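Local structure of putative glucoamylase (Bacteroides uniformis, 4GL3) at residues M174-S179 and H188-H193; S96-W101 and W164-Q169; E195-Y200 and S214-G219; T51-G56 and I124-F129. The protein probably hydrolyses alpha-linked glucose chains, as a putative glucoamylase of the six-hairpin glycosidase clan, although its substrate is not established. One frame throughout, in Å; residues are numbered along the deposited sequence. Where two conformers were deposited one is given.

Interaction 1 of 4, residues M174-S179 and H188-H193; sequences MYWHWS and HQIKGH
I190 meets M174, a selenomethionine, through the backbone, I190 N donating to M174 O over 2.8 Å. A second bond runs the other way, from W176 N to H188 O (3.0 Å). Between the two, Y175 and Q189 form a non-hydrogen-bonded pair, a single antiparallel beta bridge with their CA atoms 4.6 Å apart. It ties the entry to the short strand 177-178 to the loop that leads into helix 197-205. The side chains then run in parallel pairs. Q189 lies beside Y175, its CG 3.6 Å from Y175 CE2. H188 lies beside W176, both with CG anti to the backbone N (chi1 -169° and -165°), and W176 CE3 sits over one face of the imidazole, 3.7 Å from H188 CE1. These two rings are inclined at 41°, neither stacked nor edge-to-face. What fixes the imidazole is H188 ND1, which donates to Q189 O at 3.2 Å from above the carbonyl plane. Further out, a water accepts from H188 N and is hydrogen-bonded to H177 ND1, while H177 NE2 bonds a bound glycerol. Y175 OH is held by Q171, and I190 rests on I124 and V125 of helix 124-140.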
# COMPACT_ATOMS: atom_id res chain seq x y z
N MSE A 174 16.84 -10.24 -0.12
CA MSE A 174 16.31 -9.77 -1.43
C MSE A 174 16.69 -8.31 -1.63
O MSE A 174 16.83 -7.58 -0.65
CB MSE A 174 14.77 -9.92 -1.52
CG MSE A 174 14.31 -11.37 -1.43
SE MSE A 174 12.38 -11.51 -1.33
CE MSE A 174 12.02 -11.46 -3.25
N TYR A 175 16.96 -7.96 -2.89
CA TYR A 175 17.35 -6.64 -3.31
C TYR A 175 16.16 -5.96 -3.99
O TYR A 175 15.38 -6.61 -4.69
CB TYR A 175 18.59 -6.71 -4.27
CG TYR A 175 19.84 -7.05 -3.51
CD1 TYR A 175 20.16 -8.39 -3.20
CD2 TYR A 175 20.69 -6.04 -3.04
CE1 TYR A 175 21.29 -8.72 -2.47
CE2 TYR A 175 21.81 -6.34 -2.28
CZ TYR A 175 22.12 -7.68 -1.99
OH TYR A 175 23.22 -7.98 -1.23
N TRP A 176 16.09 -4.65 -3.77
CA TRP A 176 14.96 -3.80 -4.15
C TRP A 176 14.90 -3.58 -5.69
O TRP A 176 13.81 -3.58 -6.23
CB TRP A 176 15.04 -2.46 -3.40
CG TRP A 176 13.82 -1.58 -3.36
CD1 TRP A 176 13.06 -1.10 -4.43
CD2 TRP A 176 13.23 -1.02 -2.20
NE1 TRP A 176 12.06 -0.30 -3.97
CE2 TRP A 176 12.13 -0.24 -2.61
CE3 TRP A 176 13.55 -1.10 -0.85
CZ2 TRP A 176 11.29 0.43 -1.70
CZ3 TRP A 176 12.73 -0.41 0.07
CH2 TRP A 176 11.62 0.34 -0.37
N HIS A 177 16.05 -3.43 -6.34
CA HIS A 177 16.14 -3.00 -7.72
C HIS A 177 17.08 -3.92 -8.52
O HIS A 177 17.95 -4.63 -7.98
CB HIS A 177 16.70 -1.59 -7.86
CG HIS A 177 16.19 -0.60 -6.85
ND1 HIS A 177 16.78 -0.44 -5.61
CD2 HIS A 177 15.23 0.36 -6.95
CE1 HIS A 177 16.17 0.56 -4.98
NE2 HIS A 177 15.21 1.05 -5.77
N TRP A 178 16.88 -3.87 -9.84
CA TRP A 178 17.86 -4.34 -10.83
C TRP A 178 17.66 -3.58 -12.13
O TRP A 178 16.52 -3.26 -12.52
CB TRP A 178 17.74 -5.84 -11.13
CG TRP A 178 18.73 -6.28 -12.14
CD1 TRP A 178 20.03 -6.63 -11.90
CD2 TRP A 178 18.54 -6.39 -13.57
NE1 TRP A 178 20.64 -6.95 -13.06
CE2 TRP A 178 19.75 -6.83 -14.11
CE3 TRP A 178 17.47 -6.18 -14.42
CZ2 TRP A 178 19.95 -7.05 -15.51
CZ3 TRP A 178 17.65 -6.39 -15.82
CH2 TRP A 178 18.91 -6.80 -16.34
N SER A 179 18.78 -3.27 -12.78
CA SER A 179 18.79 -2.47 -13.99
C SER A 179 19.63 -3.07 -15.11
O SER A 179 20.70 -3.59 -14.86
CB SER A 179 19.35 -1.08 -13.67
OG SER A 179 19.62 -0.37 -14.88
N HIS A 188 20.36 -2.10 -2.63
CA HIS A 188 19.47 -1.77 -1.50
C HIS A 188 18.83 -3.09 -1.00
O HIS A 188 17.91 -3.60 -1.61
CB HIS A 188 18.44 -0.75 -1.99
CG HIS A 188 17.62 -0.11 -0.93
ND1 HIS A 188 17.27 -0.74 0.25
CD2 HIS A 188 16.99 1.09 -0.91
CE1 HIS A 188 16.51 0.06 0.97
NE2 HIS A 188 16.32 1.18 0.29
N GLN A 189 19.38 -3.66 0.07
CA GLN A 189 18.81 -4.87 0.66
C GLN A 189 17.46 -4.54 1.32
O GLN A 189 17.30 -3.48 1.95
CB GLN A 189 19.76 -5.40 1.71
CG GLN A 189 21.08 -5.97 1.20
CD GLN A 189 21.98 -6.45 2.35
OE1 GLN A 189 21.51 -6.84 3.40
NE2 GLN A 189 23.27 -6.38 2.15
N ILE A 190 16.48 -5.41 1.14
CA ILE A 190 15.16 -5.18 1.75
C ILE A 190 15.22 -5.80 3.15
O ILE A 190 15.19 -7.04 3.31
CB ILE A 190 14.03 -5.81 0.91
CG1 ILE A 190 14.07 -5.25 -0.53
CG2 ILE A 190 12.63 -5.59 1.58
CD1 ILE A 190 13.06 -5.88 -1.48
N LYS A 191 15.31 -4.94 4.15
CA LYS A 191 15.51 -5.35 5.54
C LYS A 191 14.28 -4.90 6.33
O LYS A 191 13.74 -3.84 6.07
CB LYS A 191 16.73 -4.66 6.14
CG LYS A 191 18.03 -4.94 5.45
CD LYS A 191 18.51 -6.40 5.48
CE LYS A 191 19.15 -6.81 6.77
NZ LYS A 191 19.58 -8.26 6.78
N GLY A 192 13.82 -5.74 7.24
CA GLY A 192 12.61 -5.44 8.04
C GLY A 192 12.87 -4.54 9.23
O GLY A 192 14.01 -4.32 9.57
N HIS A 193 11.84 -4.02 9.90
CA HIS A 193 10.42 -4.19 9.56
C HIS A 193 9.90 -2.85 9.04
O HIS A 193 9.74 -1.90 9.80
CB HIS A 193 9.55 -4.63 10.76
CG HIS A 193 8.12 -4.85 10.38
ND1 HIS A 193 7.65 -6.03 9.86
CD2 HIS A 193 7.06 -3.99 10.38
CE1 HIS A 193 6.37 -5.91 9.55
NE2 HIS A 193 5.98 -4.68 9.88
O HOH W 1 18.63 -2.46 -4.94

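Interaction 2 of 4, residues S96-W101 and W164-Q169; sequences SYHGMW and WNFFTQ
H98 and F166 bring the two backbones closest, their CA atoms 7.7 Å apart, where a type I' turn from Y97 to M100 faces the 3-10 segment 164-168. The turn is closed from both ends: M100 N donates to Y97 O and Y97 N to M100 O. No hydrogen bond crosses between the segments; rings and a selenium-bearing side chain do the joining. The imidazole of H98 lies flat on one face of the F166 ring, with centroids 3.6 Å apart and planes at 12°, displaced toward the rim so that H98 NE2 is 3.3 Å from F166 CZ. W178 meets both rings edge-to-face. Deeper in, M100, a selenomethionine, touches two aromatic side chains. Its CG touches F167 at CE1 and CZ, each 3.6 Å away, and a bend at chi2 (-66°) turns SE toward W164. The terminal CE then stands over the six-membered ring of W164, 3.5 Å from its centroid and 16° off the normal, a CH-pi contact within a Met-aromatic pair whose SE lies 4.3 Å from the same centroid. Since E163 holds H98 ND1 by a hydrogen bond, the carboxylate fixes the rotation of the imidazole and may raise its share of positive charge, which would add a cation-pi component to the stack.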
# COMPACT_ATOMS: atom_id res chain seq x y z
N SER A 96 9.47 -4.46 -19.04
CA SER A 96 9.61 -5.31 -17.88
C SER A 96 11.00 -5.95 -17.85
O SER A 96 11.67 -6.06 -18.89
CB SER A 96 8.52 -6.41 -17.83
OG SER A 96 8.55 -7.32 -18.92
N TYR A 97 11.41 -6.38 -16.66
CA TYR A 97 12.75 -6.88 -16.39
C TYR A 97 12.61 -8.06 -15.45
O TYR A 97 12.25 -7.90 -14.33
CB TYR A 97 13.68 -5.79 -15.82
CG TYR A 97 13.50 -4.45 -16.53
CD1 TYR A 97 12.49 -3.56 -16.11
CD2 TYR A 97 14.32 -4.08 -17.60
CE1 TYR A 97 12.31 -2.35 -16.77
CE2 TYR A 97 14.14 -2.87 -18.28
CZ TYR A 97 13.14 -2.00 -17.84
OH TYR A 97 12.88 -0.83 -18.52
N HIS A 98 12.89 -9.26 -15.96
CA HIS A 98 12.80 -10.50 -15.17
C HIS A 98 11.40 -10.64 -14.54
O HIS A 98 11.26 -11.07 -13.40
CB HIS A 98 13.93 -10.59 -14.16
CG HIS A 98 15.28 -10.86 -14.78
ND1 HIS A 98 15.75 -12.13 -15.01
CD2 HIS A 98 16.28 -10.01 -15.17
CE1 HIS A 98 16.96 -12.05 -15.57
NE2 HIS A 98 17.29 -10.78 -15.68
N GLY A 99 10.39 -10.27 -15.31
CA GLY A 99 8.99 -10.30 -14.92
C GLY A 99 8.50 -9.13 -14.08
O GLY A 99 7.31 -9.07 -13.74
N MSE A 100 9.40 -8.21 -13.72
CA MSE A 100 9.04 -7.11 -12.84
C MSE A 100 8.92 -5.85 -13.67
O MSE A 100 9.53 -5.74 -14.75
CB MSE A 100 10.07 -6.91 -11.76
CG MSE A 100 10.46 -8.16 -10.96
SE MSE A 100 8.91 -8.79 -9.93
CE MSE A 100 9.79 -10.30 -9.12
N TRP A 101 8.16 -4.89 -13.16
CA TRP A 101 8.10 -3.55 -13.75
C TRP A 101 8.94 -2.55 -12.97
O TRP A 101 9.31 -2.79 -11.80
CB TRP A 101 6.63 -3.08 -13.83
CG TRP A 101 5.71 -4.07 -14.51
CD1 TRP A 101 5.54 -4.24 -15.83
CD2 TRP A 101 4.87 -5.06 -13.87
NE1 TRP A 101 4.59 -5.24 -16.08
CE2 TRP A 101 4.19 -5.76 -14.88
CE3 TRP A 101 4.60 -5.39 -12.55
CZ2 TRP A 101 3.32 -6.77 -14.60
CZ3 TRP A 101 3.73 -6.42 -12.27
CH2 TRP A 101 3.07 -7.08 -13.29
N TRP A 164 11.13 -13.80 -8.59
CA TRP A 164 11.52 -13.32 -7.25
C TRP A 164 12.97 -13.73 -6.89
O TRP A 164 13.76 -12.90 -6.42
CB TRP A 164 10.53 -13.82 -6.18
CG TRP A 164 9.12 -13.45 -6.53
CD1 TRP A 164 8.19 -14.24 -7.08
CD2 TRP A 164 8.53 -12.15 -6.39
NE1 TRP A 164 7.04 -13.53 -7.35
CE2 TRP A 164 7.22 -12.24 -6.91
CE3 TRP A 164 8.99 -10.92 -5.89
CZ2 TRP A 164 6.36 -11.13 -6.96
CZ3 TRP A 164 8.16 -9.82 -5.94
CH2 TRP A 164 6.84 -9.92 -6.48
N ASN A 165 13.30 -14.98 -7.13
CA ASN A 165 14.59 -15.48 -6.65
C ASN A 165 15.79 -14.87 -7.37
O ASN A 165 16.87 -14.83 -6.79
CB ASN A 165 14.71 -17.00 -6.64
CG ASN A 165 15.86 -17.47 -5.77
OD1 ASN A 165 15.91 -17.14 -4.59
ND2 ASN A 165 16.79 -18.25 -6.34
N PHE A 166 15.59 -14.37 -8.60
CA PHE A 166 16.65 -13.62 -9.28
C PHE A 166 17.17 -12.46 -8.41
O PHE A 166 18.35 -12.15 -8.44
CB PHE A 166 16.11 -13.09 -10.62
CG PHE A 166 17.08 -12.22 -11.37
CD1 PHE A 166 18.16 -12.79 -12.07
CD2 PHE A 166 16.98 -10.84 -11.33
CE1 PHE A 166 19.03 -11.99 -12.77
CE2 PHE A 166 17.89 -10.04 -12.00
CZ PHE A 166 18.88 -10.64 -12.74
N PHE A 167 16.26 -11.83 -7.64
CA PHE A 167 16.57 -10.65 -6.88
C PHE A 167 17.29 -10.92 -5.57
O PHE A 167 17.59 -9.96 -4.81
CB PHE A 167 15.32 -9.75 -6.72
CG PHE A 167 14.84 -9.21 -8.03
CD1 PHE A 167 14.02 -9.97 -8.86
CD2 PHE A 167 15.31 -8.01 -8.50
CE1 PHE A 167 13.67 -9.49 -10.12
CE2 PHE A 167 14.91 -7.51 -9.70
CZ PHE A 167 14.08 -8.26 -10.52
N THR A 168 17.56 -12.19 -5.29
CA THR A 168 18.42 -12.53 -4.21
C THR A 168 19.94 -12.47 -4.54
O THR A 168 20.77 -12.53 -3.61
CB THR A 168 18.15 -13.94 -3.63
OG1 THR A 168 18.50 -14.94 -4.58
CG2 THR A 168 16.71 -14.10 -3.16
N GLN A 169 20.30 -12.39 -5.83
CA GLN A 169 21.70 -12.61 -6.26
C GLN A 169 22.31 -13.90 -5.66
O GLN A 169 23.49 -13.97 -5.44
CB GLN A 169 22.60 -11.43 -5.82
CG GLN A 169 22.10 -10.05 -6.28
CD GLN A 169 23.13 -8.94 -6.11
OE1 GLN A 169 24.22 -9.03 -6.67
NE2 GLN A 169 22.81 -7.93 -5.33

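Interaction 3 of 4, residues E195-Y200 and S214-G219; sequences ECHIVY and SVYHKG
Y200 and Y216 bring helix 197-205 and helix 213-220 together, with their CA atoms 6.3 Å apart. The tight part of the contact is carried by a few buried side chains. Y200 CB lies 3.6 Å from Y216 CD1, and the Y200 side chain crosses that of V215 at about a right angle, its CE2 3.4 Å from V215 O and 3.7 Å from V215 CG1. Beyond it the phenol OH is hydrogen-bonded to I190 O and M174 N, so the tyrosine spans from the helix pair to the neighbouring beta bridge. Helix 213-220 widens here into a pi-type turn, and the bond from G219 N to V215 O is weak. Beside this packing sits one polar link: H197 NE2 donates to Y216 OH over 2.9 Å with an angle of 166° at the hydrogen. The imidazole and phenol meet rim to rim with planes only 11° apart, and Y216 CG stands anti to the backbone N (chi1 -178°). The other side of helix 213-220 is looser: H217 points its CB away from this contact, and K218 is exposed to solvent. Chemically, the bond between the helices is one link of a chain of hydrogen bonds that runs on to Y256 OH at H197 ND1 and to D266 OD2 at Y216 OH; the carboxylate probably polarises the phenol, making its oxygen a better acceptor for the imidazole N-H.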
# COMPACT_ATOMS: atom_id res chain seq x y z
N GLU A 195 7.71 -1.26 5.12
CA GLU A 195 6.53 -1.51 4.29
C GLU A 195 6.66 -2.70 3.37
O GLU A 195 5.67 -3.03 2.72
CB GLU A 195 6.19 -0.26 3.43
CG GLU A 195 7.14 -0.03 2.23
CD GLU A 195 8.35 0.85 2.53
OE1 GLU A 195 8.94 0.73 3.62
OE2 GLU A 195 8.75 1.63 1.63
N CYS A 196 7.83 -3.34 3.29
CA CYS A 196 8.07 -4.33 2.22
C CYS A 196 7.85 -5.80 2.57
O CYS A 196 8.35 -6.67 1.88
CB CYS A 196 9.53 -4.17 1.80
SG CYS A 196 9.99 -2.52 1.30
N HIS A 197 7.17 -6.10 3.67
CA HIS A 197 6.99 -7.49 4.13
C HIS A 197 6.49 -8.43 3.00
O HIS A 197 6.95 -9.61 2.84
CB HIS A 197 6.01 -7.50 5.32
CG HIS A 197 6.05 -8.73 6.16
ND1 HIS A 197 5.13 -8.96 7.16
CD2 HIS A 197 6.91 -9.78 6.19
CE1 HIS A 197 5.42 -10.10 7.77
NE2 HIS A 197 6.50 -10.61 7.21
N ILE A 198 5.57 -7.90 2.21
CA ILE A 198 4.87 -8.65 1.18
C ILE A 198 5.81 -9.15 0.08
O ILE A 198 5.50 -10.16 -0.60
CB ILE A 198 3.70 -7.81 0.55
CG1 ILE A 198 2.73 -8.69 -0.22
CG2 ILE A 198 4.20 -6.74 -0.40
CD1 ILE A 198 1.78 -9.43 0.63
N VAL A 199 6.92 -8.46 -0.12
CA VAL A 199 7.89 -8.92 -1.07
C VAL A 199 8.43 -10.32 -0.72
O VAL A 199 8.58 -11.17 -1.60
CB VAL A 199 9.09 -7.92 -1.22
CG1 VAL A 199 10.04 -8.40 -2.32
CG2 VAL A 199 8.55 -6.51 -1.52
N TYR A 200 8.71 -10.55 0.57
CA TYR A 200 9.21 -11.85 1.02
C TYR A 200 8.11 -12.90 1.01
O TYR A 200 8.38 -14.05 0.63
CB TYR A 200 9.82 -11.77 2.42
CG TYR A 200 11.20 -11.13 2.39
CD1 TYR A 200 11.36 -9.72 2.40
CD2 TYR A 200 12.35 -11.91 2.29
CE1 TYR A 200 12.62 -9.14 2.31
CE2 TYR A 200 13.62 -11.32 2.20
CZ TYR A 200 13.76 -9.95 2.21
OH TYR A 200 15.05 -9.39 2.15
N SER A 214 15.57 -19.40 4.23
CA SER A 214 16.66 -18.68 4.86
C SER A 214 16.78 -17.20 4.35
O SER A 214 17.32 -16.33 5.06
CB SER A 214 17.97 -19.45 4.65
OG SER A 214 18.25 -19.43 3.24
N VAL A 215 16.25 -16.92 3.16
CA VAL A 215 16.20 -15.57 2.61
C VAL A 215 15.33 -14.70 3.53
O VAL A 215 15.68 -13.53 3.81
CB VAL A 215 15.72 -15.57 1.13
CG1 VAL A 215 15.37 -14.18 0.57
CG2 VAL A 215 16.74 -16.28 0.21
N TYR A 216 14.21 -15.25 3.99
CA TYR A 216 13.34 -14.53 4.91
C TYR A 216 14.01 -14.40 6.30
O TYR A 216 14.14 -13.31 6.85
CB TYR A 216 12.00 -15.26 5.07
CG TYR A 216 10.98 -14.60 5.95
CD1 TYR A 216 10.46 -13.38 5.63
CD2 TYR A 216 10.51 -15.23 7.09
CE1 TYR A 216 9.50 -12.79 6.40
CE2 TYR A 216 9.57 -14.65 7.88
CZ TYR A 216 9.06 -13.42 7.54
OH TYR A 216 8.09 -12.82 8.33
N HIS A 217 14.41 -15.53 6.87
CA HIS A 217 14.88 -15.54 8.26
C HIS A 217 16.21 -14.80 8.48
O HIS A 217 16.38 -14.13 9.49
CB HIS A 217 14.94 -16.98 8.80
CG HIS A 217 13.59 -17.61 8.86
ND1 HIS A 217 12.60 -17.17 9.73
CD2 HIS A 217 13.04 -18.62 8.14
CE1 HIS A 217 11.52 -17.91 9.55
NE2 HIS A 217 11.76 -18.80 8.60
N LYS A 218 17.14 -14.87 7.51
CA LYS A 218 18.42 -14.13 7.62
C LYS A 218 18.44 -12.76 6.97
O LYS A 218 19.16 -11.89 7.41
CB LYS A 218 19.54 -14.95 6.99
CG LYS A 218 19.80 -16.23 7.73
CD LYS A 218 20.95 -16.96 7.04
CE LYS A 218 21.54 -18.06 7.88
NZ LYS A 218 20.77 -19.32 7.62
N GLY A 219 17.66 -12.55 5.93
CA GLY A 219 17.65 -11.27 5.26
C GLY A 219 16.61 -10.30 5.82
O GLY A 219 16.96 -9.25 6.33

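Interaction 4 of 4, residues T51-G56 and I124-F129; sequences TATIGG and IVESAF
G55 and E126 bring the two backbones within 4.2 Å at their CA atoms, where strand 51-53 gives way to helix 54-69 and that helix's first turn lies against the start of helix 124-140. Such close pairing of helices is consistent with the (alpha/alpha)6 barrel of six-hairpin glycosidases, and the contact lies near the centre of the chain. The principal polar bond is made by E126, whose chain bends at chi2 (-74°) to bring the carboxylate round to the other segment. Its OE1 accepts from G55 N at 2.9 Å, on the anti side and 17° out of the carboxylate plane, with a bent angle of 131° at the hydrogen. Because G55 has no side chain, the same OE1 can also come within 3.2 Å of G55 CA. A water extends the grip, donating to E126 OE1, accepting from G56 N at 3.0 Å and hydrogen-bonded to T53 OG1, so that one carboxylate oxygen serves two successive amides of the helix start, one directly and one through water. The second oxygen, OE2, binds a Tris molecule, probably from the crystallisation liquor but perhaps marking a pocket. Van der Waals contacts flank the glutamate. I54 CG2, anti to its own backbone N, rests 3.6 Å from E126 O, and F129 CB is 3.9 Å from G55 CA, which lies at the edge of the F129 ring. Over one face of that ring, toward its rim, V125 O stands 3.4 Å above the plane.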
# COMPACT_ATOMS: atom_id res chain seq x y z
N THR A 51 3.02 10.15 -16.37
CA THR A 51 3.55 9.22 -15.37
C THR A 51 2.50 8.34 -14.72
O THR A 51 1.50 8.83 -14.22
CB THR A 51 4.23 9.99 -14.24
OG1 THR A 51 5.14 10.86 -14.86
CG2 THR A 51 4.99 9.05 -13.22
N ALA A 52 2.72 7.03 -14.78
CA ALA A 52 1.91 6.03 -14.07
C ALA A 52 2.81 5.41 -13.02
O ALA A 52 4.01 5.21 -13.24
CB ALA A 52 1.41 4.97 -15.02
N THR A 53 2.25 5.11 -11.85
CA THR A 53 3.02 4.45 -10.82
C THR A 53 2.55 3.03 -10.61
O THR A 53 1.35 2.75 -10.49
CB THR A 53 3.06 5.30 -9.55
OG1 THR A 53 3.98 4.72 -8.63
CG2 THR A 53 1.63 5.50 -8.95
N ILE A 54 3.49 2.09 -10.57
CA ILE A 54 3.10 0.66 -10.52
C ILE A 54 2.52 0.21 -9.20
O ILE A 54 1.52 -0.54 -9.22
CB ILE A 54 4.26 -0.26 -11.01
CG1 ILE A 54 4.38 -0.14 -12.57
CG2 ILE A 54 4.11 -1.72 -10.56
CD1 ILE A 54 3.31 -0.84 -13.44
N GLY A 55 3.15 0.55 -8.08
CA GLY A 55 2.63 0.19 -6.75
C GLY A 55 1.25 0.81 -6.47
O GLY A 55 0.30 0.13 -6.05
N GLY A 56 1.15 2.09 -6.76
CA GLY A 56 -0.12 2.83 -6.68
C GLY A 56 -1.17 2.25 -7.61
O GLY A 56 -2.35 2.24 -7.27
N ILE A 124 11.15 -4.13 -7.35
CA ILE A 124 10.35 -5.27 -6.96
C ILE A 124 9.38 -5.00 -5.82
O ILE A 124 8.46 -5.83 -5.60
CB ILE A 124 11.15 -6.57 -6.68
CG1 ILE A 124 11.93 -6.50 -5.36
CG2 ILE A 124 12.09 -6.87 -7.85
CD1 ILE A 124 12.50 -7.89 -5.01
N VAL A 125 9.58 -3.90 -5.09
CA VAL A 125 8.64 -3.54 -4.02
C VAL A 125 7.37 -3.01 -4.71
O VAL A 125 6.27 -3.47 -4.44
CB VAL A 125 9.22 -2.51 -3.03
CG1 VAL A 125 8.11 -2.03 -2.07
CG2 VAL A 125 10.44 -3.12 -2.27
N GLU A 126 7.54 -2.11 -5.67
CA GLU A 126 6.39 -1.60 -6.42
C GLU A 126 5.71 -2.76 -7.16
O GLU A 126 4.48 -2.88 -7.21
CB GLU A 126 6.84 -0.53 -7.42
CG GLU A 126 7.50 0.67 -6.77
CD GLU A 126 6.52 1.58 -6.07
OE1 GLU A 126 5.38 1.73 -6.60
OE2 GLU A 126 6.90 2.16 -5.02
N SER A 127 6.51 -3.67 -7.69
CA SER A 127 5.90 -4.78 -8.45
C SER A 127 5.13 -5.71 -7.51
O SER A 127 4.11 -6.27 -7.89
CB SER A 127 6.97 -5.58 -9.21
OG SER A 127 7.49 -4.82 -10.29
N ALA A 128 5.65 -5.90 -6.28
CA ALA A 128 5.00 -6.73 -5.26
C ALA A 128 3.62 -6.13 -4.88
O ALA A 128 2.67 -6.87 -4.70
CB ALA A 128 5.88 -6.89 -4.02
N PHE A 129 3.53 -4.81 -4.78
CA PHE A 129 2.27 -4.17 -4.47
C PHE A 129 1.29 -4.35 -5.64
O PHE A 129 0.06 -4.59 -5.43
CB PHE A 129 2.46 -2.71 -4.12
CG PHE A 129 3.31 -2.47 -2.90
CD1 PHE A 129 3.29 -3.35 -1.80
CD2 PHE A 129 4.09 -1.33 -2.83
CE1 PHE A 129 4.07 -3.08 -0.65
CE2 PHE A 129 4.88 -1.07 -1.71
CZ PHE A 129 4.89 -1.96 -0.64
O HOH W 2 3.71 3.56 -6.35

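How the interactions relate
Helix 124-140 is the shared element. Interaction 4, which it carries, lies nearest the middle of the fold, its centre about 9 Å from the centre of the chain, while I124 also packs against interactions 1 and 2, V125 against 1 and 3, and V199 ties the helix to interaction 3. The centres of the other three lie about 17 to 20 Å from the chain centre, on one side. Interactions 3 and 4 are buried, whereas 1 and 2 are only partly so. Their chemistry differs accordingly: backbone bonds in 1, ring stacking and selenium in 2, a polar chain beside aromatic packing in 3, and a carboxylate with water in 4. Direct bonds join them, F167 O to Y175 N between 2 and 1, and W101 N to S127 OG between 2 and 4.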